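Local coordinates for quinone oxidoreductase 1 (Escherichia coli, PDB 1QOR), which catalyses the NADPH-dependent one-electron reduction of quinones to semiquinones, working as a homodimer of the zinc-containing alcohol dehydrogenase family, at residues 4-10 with 54-60; 22-26 with 97-101; 116-120 with 322-326. One frame throughout, in Å; residues are numbered along the deposited sequence.

How the contacts relate
All three contacts lie in the part of the chain built around the GroES-like fold, outside the six-stranded parallel sheet of the nucleotide-binding domain. Contacts 1 and 2 alternate along the sequence, with centres about 17 Å apart: strand 3-6 and the loop after strand 17-20, both N-terminal, are fastened to pieces that come later. Contact 3 follows both in sequence and brings the last strand of the chain against helix 115-135, its centre about 22 Å from contact 1 and 20 Å from contact 2; its Ser322 end borders the cofactor site. Contacts 2 and 3 reach the same mixed sheet, through strands 98-102 and 324-326. Both chain termini are thus tied into one domain.

Contact 1: residues 4-10 with 54-60; sequences RIEFHKH and PPSLPSG
Phe7 and Ser59 face each other as a single antiparallel, hydrogen-bonded bridge. Phe7 N donates to Ser59 O at 2.9 Å, and Ser59 N returns a bond to Phe7 O at 2.8 Å. CA-H...O contacts flank this pair, among them Gly60 CA to Ile5 O.

The ring of Phe7 then turns in over the loop, with CG between its own backbone N and carbonyl carbon (chi1 65°). Its CE2 meets Leu57 CD2 at 3.5 Å, while CZ reaches Ser59 CB and, more loosely, Pro54 CG. Pro54 CD sits at the edge of the His10 imidazole, 3.3 Å from NE2.

Pro58, which follows a cis peptide bond, lays its CG over the face of the His8 ring in a CH-pi contact, 3.6 Å from the centroid and only 8° off the normal. The same imidazole is tethered through NE2 to the anti lone pair of Glu6 OE2. Glu6 OE1 in turn takes a salt bridge from Arg4 NH1 at 2.9 Å, so the carboxylate links a cation to a histidine. Arg4 NH2 and Gly60 N both donate to one water, which joins the strand to the loop a second time.

The loop 54-60 belongs to the GroES-like domain, and the Phe7 side chain lies about 8 Å from that of Asp44, one of the NADP(+)-binding residues. Beyond the bridge, backbone bonds from Arg4 and Glu6 to Val19 and Gln17 hold strand 3-6 against strand 17-20, while the loop leads from helix 42-49 toward strand 65-72.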
loop_
_atom_site.group_PDB
_atom_site.type_symbol
_atom_site.label_atom_id
_atom_site.label_comp_id
_atom_site.label_asym_id
_atom_site.label_seq_id
_atom_site.Cartn_x
_atom_site.Cartn_y
_atom_site.Cartn_z
ATOM N N ARG A 4 -6.583 38.808 -9.572
ATOM C CA ARG A 4 -6.562 37.414 -9.169
ATOM C C ARG A 4 -7.422 36.692 -10.191
ATOM O O ARG A 4 -8.201 37.319 -10.928
ATOM C CB ARG A 4 -7.149 37.216 -7.757
ATOM C CG ARG A 4 -8.697 37.167 -7.706
ATOM C CD ARG A 4 -9.298 37.342 -6.303
ATOM N NE ARG A 4 -8.895 36.302 -5.346
ATOM C CZ ARG A 4 -9.594 35.191 -5.060
ATOM N NH1 ARG A 4 -10.763 34.939 -5.659
ATOM N NH2 ARG A 4 -9.126 34.331 -4.150
ATOM N N ILE A 5 -7.223 35.386 -10.299
ATOM C CA ILE A 5 -8.022 34.580 -11.203
ATOM C C ILE A 5 -9.015 33.868 -10.309
ATOM O O ILE A 5 -8.688 33.490 -9.173
ATOM C CB ILE A 5 -7.180 33.501 -11.936
ATOM C CG1 ILE A 5 -6.200 34.152 -12.914
ATOM C CG2 ILE A 5 -8.079 32.528 -12.662
ATOM C CD1 ILE A 5 -6.862 34.961 -14.016
ATOM N N GLU A 6 -10.241 33.722 -10.785
ATOM C CA GLU A 6 -11.216 32.991 -10.004
ATOM C C GLU A 6 -12.227 32.311 -10.879
ATOM O O GLU A 6 -12.283 32.563 -12.082
ATOM C CB GLU A 6 -11.863 33.868 -8.938
ATOM C CG GLU A 6 -12.735 34.955 -9.451
ATOM C CD GLU A 6 -13.445 35.666 -8.310
ATOM O OE1 GLU A 6 -12.738 36.114 -7.358
ATOM O OE2 GLU A 6 -14.697 35.762 -8.379
ATOM N N PHE A 7 -12.883 31.310 -10.312
ATOM C CA PHE A 7 -13.905 30.574 -11.043
ATOM C C PHE A 7 -15.131 30.443 -10.115
ATOM O O PHE A 7 -14.999 30.365 -8.896
ATOM C CB PHE A 7 -13.369 29.223 -11.608
ATOM C CG PHE A 7 -12.976 28.216 -10.559
ATOM C CD1 PHE A 7 -11.746 28.309 -9.897
ATOM C CD2 PHE A 7 -13.838 27.165 -10.228
ATOM C CE1 PHE A 7 -11.380 27.358 -8.912
ATOM C CE2 PHE A 7 -13.496 26.216 -9.257
ATOM C CZ PHE A 7 -12.259 26.316 -8.595
ATOM N N HIS A 8 -16.308 30.571 -10.715
ATOM C CA HIS A 8 -17.600 30.542 -10.032
ATOM C C HIS A 8 -18.327 29.213 -10.237
ATOM O O HIS A 8 -19.373 28.977 -9.617
ATOM C CB HIS A 8 -18.491 31.695 -10.564
ATOM C CG HIS A 8 -17.996 33.071 -10.208
ATOM N ND1 HIS A 8 -18.840 34.085 -9.799
ATOM C CD2 HIS A 8 -16.746 33.599 -10.196
ATOM C CE1 HIS A 8 -18.133 35.178 -9.554
ATOM N NE2 HIS A 8 -16.859 34.910 -9.787
ATOM N N LYS A 9 -17.781 28.359 -11.101
ATOM C CA LYS A 9 -18.391 27.068 -11.393
ATOM C C LYS A 9 -17.317 26.139 -11.916
ATOM O O LYS A 9 -16.317 26.611 -12.468
ATOM C CB LYS A 9 -19.460 27.213 -12.485
ATOM C CG LYS A 9 -18.934 27.894 -13.746
ATOM C CD LYS A 9 -19.948 27.962 -14.859
ATOM C CE LYS A 9 -20.424 26.562 -15.199
ATOM N NZ LYS A 9 -21.058 26.468 -16.579
ATOM N N HIS A 10 -17.522 24.837 -11.775
ATOM C CA HIS A 10 -16.569 23.884 -12.291
ATOM C C HIS A 10 -16.683 23.669 -13.785
ATOM O O HIS A 10 -17.766 23.765 -14.357
ATOM C CB HIS A 10 -16.679 22.573 -11.558
ATOM C CG HIS A 10 -16.068 22.634 -10.206
ATOM N ND1 HIS A 10 -16.757 22.310 -9.061
ATOM C CD2 HIS A 10 -14.868 23.107 -9.804
ATOM C CE1 HIS A 10 -16.012 22.591 -8.005
ATOM N NE2 HIS A 10 -14.859 23.075 -8.430
ATOM N N PRO A 54 -13.325 22.830 -4.167
ATOM C CA PRO A 54 -12.732 23.773 -3.211
ATOM C C PRO A 54 -13.607 23.957 -1.999
ATOM O O PRO A 54 -14.704 23.411 -1.938
ATOM C CB PRO A 54 -12.632 25.068 -4.015
ATOM C CG PRO A 54 -13.753 24.970 -4.964
ATOM C CD PRO A 54 -13.768 23.517 -5.389
ATOM N N PRO A 55 -13.107 24.682 -0.984
ATOM C CA PRO A 55 -13.893 24.922 0.236
ATOM C C PRO A 55 -15.243 25.543 -0.175
ATOM O O PRO A 55 -16.293 25.182 0.370
ATOM C CB PRO A 55 -13.015 25.900 1.001
ATOM C CG PRO A 55 -11.621 25.420 0.650
ATOM C CD PRO A 55 -11.732 25.203 -0.842
ATOM N N SER A 56 -15.216 26.424 -1.178
ATOM C CA SER A 56 -16.430 27.033 -1.681
ATOM C C SER A 56 -16.207 27.788 -2.999
ATOM O O SER A 56 -15.064 28.094 -3.383
ATOM C CB SER A 56 -16.990 27.990 -0.636
ATOM O OG SER A 56 -16.049 29.021 -0.406
ATOM N N LEU A 57 -17.314 28.112 -3.665
ATOM C CA LEU A 57 -17.313 28.845 -4.915
ATOM C C LEU A 57 -17.988 30.198 -4.646
ATOM O O LEU A 57 -18.920 30.270 -3.856
ATOM C CB LEU A 57 -18.068 28.049 -5.987
ATOM C CG LEU A 57 -17.438 26.713 -6.429
ATOM C CD1 LEU A 57 -18.324 25.917 -7.392
ATOM C CD2 LEU A 57 -16.125 27.002 -7.088
ATOM N N PRO A 58 -17.508 31.293 -5.271
ATOM C CA PRO A 58 -16.377 31.349 -6.209
ATOM C C PRO A 58 -15.097 30.988 -5.489
ATOM O O PRO A 58 -15.048 30.981 -4.249
ATOM C CB PRO A 58 -16.353 32.818 -6.650
ATOM C CG PRO A 58 -17.768 33.272 -6.454
ATOM C CD PRO A 58 -18.110 32.626 -5.123
ATOM N N SER A 59 -14.058 30.706 -6.258
ATOM C CA SER A 59 -12.790 30.345 -5.648
ATOM C C SER A 59 -11.625 30.811 -6.468
ATOM O O SER A 59 -11.744 31.004 -7.695
ATOM C CB SER A 59 -12.716 28.827 -5.496
ATOM O OG SER A 59 -11.504 28.427 -4.888
ATOM N N GLY A 60 -10.526 31.086 -5.767
ATOM C CA GLY A 60 -9.280 31.427 -6.432
ATOM C C GLY A 60 -8.611 30.070 -6.760
ATOM O O GLY A 60 -9.194 28.997 -6.501
HETATM O O HOH W 1 -9.589 31.667 -2.942
#

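Contact 2: residues 22-26 with 97-101; sequences TPADP and SVHNI
At the margin of the mixed sheet of the GroES-like domain, the proline-rich loop 22-26 runs beside strand 98-102, fixed to it by Asn100 and Val98. The amide of Asn100 makes the one direct polar link: ND2 donates to Ala24 O at 2.9 Å with an N-H...O angle of 158°. The acceptor lies close to the plane of the Asn100 amide, but the donor stands above the carbonyl plane of Ala24, 49° out of it. The CB of Asn100 points toward the loop, and CG, anti to the carbonyl carbon (chi1 -64°), sets the amide beside Ala24 O. Its other end, OD1, lies against the ring of Pro26, 4.0 Å from CD.

Within the fold, this loop connects strand 17-20 to strand 30-35, and strand 30-35 pairs antiparallel with strand 98-102. The loop thus runs along strand 98-102 just before the chain enters strand 30-35, the neighbour of that strand in the sheet. Asn100 also touches Glu30 and Gln32 on that partner strand.

Two residues back along strand 98-102, Val98 supplies the apolar half of the contact. Pro23 and Val98 cross at about a right angle, and Pro23 CG approaches Val98 CB at 3.7 Å, with CG1 of the valine 3.8 Å from the CB of the same proline. Ala2, near the N-terminus, packs on both Pro23 and Val98. Asp25 directs its CB away from the strand, and its OD1 forms a salt bridge with Lys71.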
loop_
_atom_site.group_PDB
_atom_site.type_symbol
_atom_site.label_atom_id
_atom_site.label_comp_id
_atom_site.label_asym_id
_atom_site.label_seq_id
_atom_site.Cartn_x
_atom_site.Cartn_y
_atom_site.Cartn_z
ATOM N N THR A 22 -8.898 44.188 -3.984
ATOM C CA THR A 22 -8.017 44.869 -3.043
ATOM C C THR A 22 -7.625 43.847 -1.976
ATOM O O THR A 22 -8.479 43.267 -1.286
ATOM C CB THR A 22 -8.733 46.051 -2.364
ATOM O OG1 THR A 22 -9.013 47.048 -3.352
ATOM C CG2 THR A 22 -7.868 46.650 -1.240
ATOM N N PRO A 23 -6.322 43.593 -1.850
ATOM C CA PRO A 23 -5.813 42.634 -0.876
ATOM C C PRO A 23 -6.088 43.142 0.512
ATOM O O PRO A 23 -6.032 44.347 0.747
ATOM C CB PRO A 23 -4.301 42.654 -1.132
ATOM C CG PRO A 23 -4.151 43.231 -2.493
ATOM C CD PRO A 23 -5.217 44.269 -2.543
ATOM N N ALA A 24 -6.395 42.212 1.407
ATOM C CA ALA A 24 -6.627 42.487 2.809
ATOM C C ALA A 24 -5.266 42.380 3.483
ATOM O O ALA A 24 -4.352 41.741 2.960
ATOM C CB ALA A 24 -7.549 41.442 3.382
ATOM N N ASP A 25 -5.116 42.999 4.641
ATOM C CA ASP A 25 -3.865 42.910 5.366
ATOM C C ASP A 25 -3.773 41.515 5.959
ATOM O O ASP A 25 -4.791 40.883 6.203
ATOM C CB ASP A 25 -3.827 43.980 6.454
ATOM C CG ASP A 25 -3.598 45.370 5.880
ATOM O OD1 ASP A 25 -3.684 45.522 4.634
ATOM O OD2 ASP A 25 -3.311 46.295 6.672
ATOM N N PRO A 26 -2.554 40.998 6.167
ATOM C CA PRO A 26 -2.433 39.652 6.732
ATOM C C PRO A 26 -2.950 39.456 8.164
ATOM O O PRO A 26 -3.106 40.409 8.919
ATOM C CB PRO A 26 -0.925 39.375 6.637
ATOM C CG PRO A 26 -0.326 40.706 6.711
ATOM C CD PRO A 26 -1.226 41.529 5.826
ATOM N N SER A 97 -1.726 38.629 -8.041
ATOM C CA SER A 97 -0.579 39.510 -7.940
ATOM C C SER A 97 -0.178 39.762 -6.489
ATOM O O SER A 97 0.969 40.070 -6.220
ATOM C CB SER A 97 -0.828 40.803 -8.732
ATOM O OG SER A 97 -1.963 41.508 -8.265
ATOM N N VAL A 98 -1.086 39.539 -5.547
ATOM C CA VAL A 98 -0.807 39.735 -4.114
ATOM C C VAL A 98 -1.585 38.638 -3.392
ATOM O O VAL A 98 -2.794 38.459 -3.639
ATOM C CB VAL A 98 -1.380 41.100 -3.575
ATOM C CG1 VAL A 98 -0.911 41.374 -2.146
ATOM C CG2 VAL A 98 -1.015 42.249 -4.519
ATOM N N HIS A 99 -0.936 37.933 -2.471
ATOM C CA HIS A 99 -1.608 36.856 -1.765
ATOM C C HIS A 99 -1.151 36.830 -0.311
ATOM O O HIS A 99 -0.025 37.217 -0.001
ATOM C CB HIS A 99 -1.313 35.514 -2.486
ATOM C CG HIS A 99 -2.185 34.362 -2.041
ATOM N ND1 HIS A 99 -3.540 34.490 -1.804
ATOM C CD2 HIS A 99 -1.890 33.056 -1.820
ATOM C CE1 HIS A 99 -4.039 33.314 -1.459
ATOM N NE2 HIS A 99 -3.059 32.426 -1.462
ATOM N N ASN A 100 -2.041 36.485 0.609
ATOM C CA ASN A 100 -1.614 36.401 2.009
ATOM C C ASN A 100 -1.359 34.918 2.286
ATOM O O ASN A 100 -2.102 34.071 1.807
ATOM C CB ASN A 100 -2.654 37.001 2.980
ATOM C CG ASN A 100 -2.857 38.487 2.770
ATOM O OD1 ASN A 100 -1.908 39.245 2.634
ATOM N ND2 ASN A 100 -4.100 38.907 2.726
ATOM N N ILE A 101 -0.307 34.608 3.039
ATOM C CA ILE A 101 0.064 33.232 3.292
ATOM C C ILE A 101 0.508 33.040 4.739
ATOM O O ILE A 101 1.157 33.916 5.313
ATOM C CB ILE A 101 1.310 32.809 2.357
ATOM C CG1 ILE A 101 0.997 33.001 0.885
ATOM C CG2 ILE A 101 1.725 31.350 2.595
ATOM C CD1 ILE A 101 1.554 34.284 0.344
#

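Contact 3: residues 116-120 with 322-326; sequences EQAAA and SSLLI
Helix segment 116-120 passes over strand 324-326 with their axes 9.2 Å apart at closest approach and their N-to-C directions 137° apart. The backbones come nearest at the Ser322 end of the segment, where the CA atoms of Ala120 and Ser322 are 5.5 Å apart. This is helix-on-sheet packing: the strand lies between strands 37-39 and 301-303 in the mixed sheet of the GroES-like part of the fold.

Leu324 fills the interface, its CB pointing toward the helix and its two methyls divided between successive parts of it. CD1 rests against Glu116, 3.6 Å from the backbone O and 3.8 Å from CB. CD2 presses on Ala119 CB at 3.5 Å, tight for two carbons. Farther along the strand, Ile326 CD1 brushes Glu116 OE2, while OE1 of that glutamate is paired with Lys301.

At the other end, Ser322 lies near the cofactor site, its side chain about 6 Å from the bound NADPH. Its OG donates to Ala120 O at 2.7 Å, lying in the carbonyl plane on a lone pair of that oxygen.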
loop_
_atom_site.group_PDB
_atom_site.type_symbol
_atom_site.label_atom_id
_atom_site.label_comp_id
_atom_site.label_asym_id
_atom_site.label_seq_id
_atom_site.Cartn_x
_atom_site.Cartn_y
_atom_site.Cartn_z
ATOM N N GLU A 116 11.513 33.196 -10.941
ATOM C CA GLU A 116 11.022 32.297 -11.981
ATOM C C GLU A 116 11.526 30.865 -11.767
ATOM O O GLU A 116 10.831 29.903 -12.120
ATOM C CB GLU A 116 11.467 32.777 -13.352
ATOM C CG GLU A 116 10.938 34.148 -13.737
ATOM C CD GLU A 116 10.938 34.384 -15.253
ATOM O OE1 GLU A 116 11.622 33.635 -15.992
ATOM O OE2 GLU A 116 10.231 35.319 -15.708
ATOM N N GLN A 117 12.732 30.724 -11.203
ATOM C CA GLN A 117 13.299 29.399 -10.949
ATOM C C GLN A 117 12.597 28.766 -9.781
ATOM O O GLN A 117 12.375 27.553 -9.761
ATOM C CB GLN A 117 14.781 29.460 -10.591
ATOM C CG GLN A 117 15.693 29.728 -11.745
ATOM C CD GLN A 117 17.130 29.892 -11.275
ATOM O OE1 GLN A 117 17.420 30.666 -10.346
ATOM N NE2 GLN A 117 18.032 29.123 -11.873
ATOM N N ALA A 118 12.296 29.598 -8.793
ATOM C CA ALA A 118 11.635 29.162 -7.579
ATOM C C ALA A 118 10.201 28.684 -7.853
ATOM O O ALA A 118 9.830 27.577 -7.452
ATOM C CB ALA A 118 11.661 30.280 -6.556
ATOM N N ALA A 119 9.429 29.466 -8.600
ATOM C CA ALA A 119 8.050 29.104 -8.922
ATOM C C ALA A 119 7.974 27.956 -9.947
ATOM O O ALA A 119 6.884 27.392 -10.203
ATOM C CB ALA A 119 7.285 30.333 -9.452
ATOM N N ALA A 120 9.095 27.650 -10.602
ATOM C CA ALA A 120 9.090 26.569 -11.575
ATOM C C ALA A 120 9.377 25.218 -10.864
ATOM O O ALA A 120 9.071 24.121 -11.381
ATOM C CB ALA A 120 10.190 26.828 -12.647
ATOM N N SER A 322 8.291 22.670 -16.478
ATOM C CA SER A 322 7.397 23.614 -15.857
ATOM C C SER A 322 6.905 24.809 -16.698
ATOM O O SER A 322 7.507 25.190 -17.722
ATOM C CB SER A 322 8.070 24.120 -14.613
ATOM O OG SER A 322 8.395 23.047 -13.749
ATOM N N SER A 323 5.745 25.337 -16.283
ATOM C CA SER A 323 5.092 26.504 -16.869
ATOM C C SER A 323 4.994 27.537 -15.756
ATOM O O SER A 323 5.106 27.215 -14.543
ATOM C CB SER A 323 3.676 26.181 -17.365
ATOM O OG SER A 323 3.669 25.336 -18.513
ATOM N N LEU A 324 4.777 28.780 -16.149
ATOM C CA LEU A 324 4.661 29.831 -15.165
ATOM C C LEU A 324 3.641 30.853 -15.592
ATOM O O LEU A 324 3.334 30.968 -16.781
ATOM C CB LEU A 324 5.988 30.573 -15.017
ATOM C CG LEU A 324 7.180 29.921 -14.345
ATOM C CD1 LEU A 324 8.386 30.819 -14.574
ATOM C CD2 LEU A 324 6.928 29.738 -12.852
ATOM N N LEU A 325 3.083 31.531 -14.596
ATOM C CA LEU A 325 2.177 32.650 -14.817
ATOM C C LEU A 325 2.948 33.860 -14.271
ATOM O O LEU A 325 3.520 33.823 -13.163
ATOM C CB LEU A 325 0.848 32.505 -14.057
ATOM C CG LEU A 325 -0.191 31.494 -14.547
ATOM C CD1 LEU A 325 -1.432 31.569 -13.588
ATOM C CD2 LEU A 325 -0.588 31.753 -16.017
ATOM N N ILE A 326 3.008 34.910 -15.075
ATOM C CA ILE A 326 3.719 36.121 -14.674
ATOM C C ILE A 326 2.702 37.225 -14.432
ATOM O O ILE A 326 1.906 37.534 -15.325
ATOM C CB ILE A 326 4.735 36.589 -15.773
ATOM C CG1 ILE A 326 5.566 35.396 -16.260
ATOM C CG2 ILE A 326 5.645 37.673 -15.211
ATOM C CD1 ILE A 326 6.380 34.721 -15.166
HETATM O O HOH W 2 5.527 25.901 -12.142
#